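Local coordinates for probable thiol peroxidase (Chromobacterium violaceum, PDB 3KEB), which probably reduces peroxides at the expense of thiols, as a redoxin of the thioredoxin clan, at residues E4-D12 against E153-F161. Numbering follows the deposited sequence. Where two conformers were deposited one is given.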
# COMPACT_ATOMS: atom_id res chain seq x y z
N GLU A 4 -20.51 16.64 4.76
CA GLU A 4 -20.17 15.22 4.36
C GLU A 4 -21.38 14.43 3.80
O GLU A 4 -22.51 14.69 4.18
CB GLU A 4 -19.45 14.47 5.52
CG GLU A 4 -18.13 15.20 6.04
CD GLU A 4 -16.99 15.42 4.94
OE1 GLU A 4 -17.19 15.22 3.70
OE2 GLU A 4 -15.85 15.80 5.34
N ASP A 5 -21.18 13.52 2.88
CA ASP A 5 -22.24 12.73 2.28
C ASP A 5 -22.33 11.37 2.98
O ASP A 5 -23.32 10.69 2.85
CB ASP A 5 -21.96 12.40 0.80
CG ASP A 5 -22.02 13.62 -0.13
OD1 ASP A 5 -23.07 14.33 -0.19
OD2 ASP A 5 -21.03 13.82 -0.88
N PHE A 6 -21.24 10.93 3.63
CA PHE A 6 -21.21 9.58 4.19
C PHE A 6 -20.18 9.43 5.34
O PHE A 6 -19.17 10.07 5.30
CB PHE A 6 -20.90 8.60 3.08
CG PHE A 6 -21.20 7.18 3.45
CD1 PHE A 6 -22.47 6.67 3.32
CD2 PHE A 6 -20.22 6.40 4.02
CE1 PHE A 6 -22.73 5.33 3.70
CE2 PHE A 6 -20.50 5.14 4.45
CZ PHE A 6 -21.75 4.61 4.27
N TRP A 7 -20.43 8.52 6.31
CA TRP A 7 -19.52 8.27 7.43
C TRP A 7 -19.38 6.80 7.65
O TRP A 7 -20.35 6.04 7.53
CB TRP A 7 -20.04 8.87 8.75
CG TRP A 7 -20.26 10.31 8.75
CD1 TRP A 7 -21.33 10.98 8.21
CD2 TRP A 7 -19.41 11.31 9.30
NE1 TRP A 7 -21.18 12.31 8.37
CE2 TRP A 7 -20.01 12.56 9.04
CE3 TRP A 7 -18.19 11.28 10.00
CZ2 TRP A 7 -19.45 13.79 9.45
CZ3 TRP A 7 -17.63 12.51 10.43
CH2 TRP A 7 -18.26 13.74 10.14
N VAL A 8 -18.16 6.40 8.03
CA VAL A 8 -17.89 5.04 8.39
C VAL A 8 -17.37 5.04 9.82
O VAL A 8 -16.52 5.88 10.20
CB VAL A 8 -16.88 4.33 7.39
CG1 VAL A 8 -15.50 5.01 7.40
CG2 VAL A 8 -16.83 2.81 7.68
N GLN A 9 -17.87 4.11 10.60
CA GLN A 9 -17.45 3.91 11.97
C GLN A 9 -16.37 2.85 12.03
O GLN A 9 -16.55 1.74 11.53
CB GLN A 9 -18.65 3.48 12.82
CG GLN A 9 -18.40 3.49 14.35
CD GLN A 9 -18.48 4.90 15.02
OE1 GLN A 9 -19.23 5.80 14.57
NE2 GLN A 9 -17.71 5.07 16.13
N TYR A 10 -15.26 3.22 12.69
CA TYR A 10 -14.10 2.35 12.84
C TYR A 10 -13.76 2.40 14.31
O TYR A 10 -13.21 3.36 14.80
CB TYR A 10 -12.92 2.84 11.95
CG TYR A 10 -11.61 2.15 12.20
CD1 TYR A 10 -11.47 0.80 11.99
CD2 TYR A 10 -10.48 2.87 12.58
CE1 TYR A 10 -10.26 0.16 12.22
CE2 TYR A 10 -9.25 2.24 12.78
CZ TYR A 10 -9.14 0.90 12.58
OH TYR A 10 -7.95 0.25 12.75
N GLY A 11 -14.15 1.36 15.05
CA GLY A 11 -14.04 1.42 16.53
C GLY A 11 -14.85 2.56 17.07
O GLY A 11 -16.04 2.71 16.71
N ASP A 12 -14.19 3.43 17.83
CA ASP A 12 -14.86 4.61 18.38
C ASP A 12 -14.70 5.86 17.50
O ASP A 12 -15.07 6.97 17.90
CB ASP A 12 -14.43 4.86 19.86
CG ASP A 12 -13.13 5.65 20.00
OD1 ASP A 12 -12.35 5.77 19.03
OD2 ASP A 12 -12.90 6.16 21.13
N GLU A 153 -23.21 -0.61 -2.22
CA GLU A 153 -23.39 -0.34 -0.81
C GLU A 153 -22.03 -0.01 -0.23
O GLU A 153 -21.04 -0.72 -0.46
CB GLU A 153 -23.97 -1.60 -0.13
CG GLU A 153 -24.09 -1.52 1.39
CD GLU A 153 -24.36 -2.88 2.05
OE1 GLU A 153 -24.30 -3.95 1.40
OE2 GLU A 153 -24.65 -2.86 3.24
N ARG A 154 -21.99 1.02 0.59
CA ARG A 154 -20.83 1.26 1.45
C ARG A 154 -21.16 0.89 2.85
O ARG A 154 -22.26 1.14 3.31
CB ARG A 154 -20.48 2.73 1.42
CG ARG A 154 -19.96 3.07 0.16
CD ARG A 154 -19.57 4.51 0.12
NE ARG A 154 -20.73 5.40 0.05
CZ ARG A 154 -20.66 6.72 -0.13
NH1 ARG A 154 -19.51 7.32 -0.22
NH2 ARG A 154 -21.78 7.49 -0.18
N LEU A 155 -20.25 0.20 3.52
CA LEU A 155 -20.44 -0.14 4.88
C LEU A 155 -20.39 1.10 5.78
O LEU A 155 -19.47 1.91 5.67
CB LEU A 155 -19.36 -1.14 5.35
CG LEU A 155 -19.32 -2.52 4.75
CD1 LEU A 155 -18.24 -3.36 5.56
CD2 LEU A 155 -20.73 -3.12 4.79
N ALA A 156 -21.35 1.20 6.69
CA ALA A 156 -21.36 2.25 7.70
C ALA A 156 -20.49 1.96 8.93
O ALA A 156 -20.25 2.86 9.72
CB ALA A 156 -22.82 2.60 8.12
N ASN A 157 -20.03 0.71 9.07
CA ASN A 157 -19.19 0.27 10.19
C ASN A 157 -18.27 -0.81 9.64
O ASN A 157 -18.74 -1.67 8.92
CB ASN A 157 -20.02 -0.30 11.35
CG ASN A 157 -19.18 -0.59 12.58
OD1 ASN A 157 -18.26 -1.39 12.54
ND2 ASN A 157 -19.53 0.03 13.71
N THR A 158 -16.99 -0.77 10.02
CA THR A 158 -15.97 -1.64 9.46
C THR A 158 -16.11 -3.08 9.84
O THR A 158 -15.52 -3.93 9.13
CB THR A 158 -14.56 -1.15 9.84
OG1 THR A 158 -14.44 -1.08 11.24
CG2 THR A 158 -14.24 0.24 9.22
N ARG A 159 -16.85 -3.35 10.93
CA ARG A 159 -17.07 -4.74 11.39
C ARG A 159 -18.23 -5.40 10.69
O ARG A 159 -18.39 -6.63 10.78
CB ARG A 159 -17.28 -4.77 12.87
CG ARG A 159 -16.10 -4.28 13.65
CD ARG A 159 -16.45 -4.33 15.15
NE ARG A 159 -15.25 -4.15 15.96
CZ ARG A 159 -15.04 -3.13 16.77
NH1 ARG A 159 -15.92 -2.16 16.91
NH2 ARG A 159 -13.90 -3.08 17.44
N ASP A 160 -19.02 -4.60 9.95
CA ASP A 160 -20.21 -5.13 9.33
C ASP A 160 -19.87 -5.98 8.11
O ASP A 160 -18.82 -5.83 7.48
CB ASP A 160 -21.14 -4.01 8.87
CG ASP A 160 -21.78 -3.20 10.01
OD1 ASP A 160 -21.70 -3.59 11.19
OD2 ASP A 160 -22.39 -2.14 9.68
N PHE A 161 -20.85 -6.77 7.68
CA PHE A 161 -20.83 -7.41 6.38
C PHE A 161 -21.76 -6.72 5.40
O PHE A 161 -22.76 -6.09 5.77
CB PHE A 161 -21.16 -8.93 6.45
CG PHE A 161 -20.25 -9.75 7.34
CD1 PHE A 161 -18.92 -9.45 7.49
CD2 PHE A 161 -20.76 -10.83 8.04
CE1 PHE A 161 -18.11 -10.19 8.33
CE2 PHE A 161 -19.95 -11.59 8.86
CZ PHE A 161 -18.62 -11.25 9.00
O HOH W 1 -15.72 -0.60 13.83
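Two backbone hydrogen bonds join Q9 to the segment that follows strand 149-154: Q9 N donates to A156 O (2.8 Å) and T158 N donates to Q9 O (3.0 Å). Two CA-H...O contacts, from V8 to A156 O and from N157 to Q9 O, accompany them. Q9 and N157 thus form a single beta bridge, parallel in direction. Strand 7-10, hairpin partner of 13-16, is pinned in this way beside the outgoing end of a strand that is outermost within this chain in the central mixed sheet of the thioredoxin-like fold. N157 also opens a type I turn to D160, and its OD1 accepts R159 N (2.9 Å) in the carbonyl plane, an Asx turn. A water links G11 N, N157 OD1 and T158 OG1; that hydroxyl lies at the edge of the Y10 ring and is also hydrogen-bonded to H64. Toward the start of both segments, the guanidinium of R154 stacks on one face of F6, planes 21° apart, an off-centre cation-pi contact with R154 CZ 4.2 Å from the F6 ring centroid. A bend at chi3 (-75°) folds the arginine over the ring, while its NH1 is held by G124 O. L155 O sits in plane at the F6 edge, 3.6 Å from F6 CE2, and also touches the V8 CG2 methyl, which packs against T158 CG2 (4.0 Å).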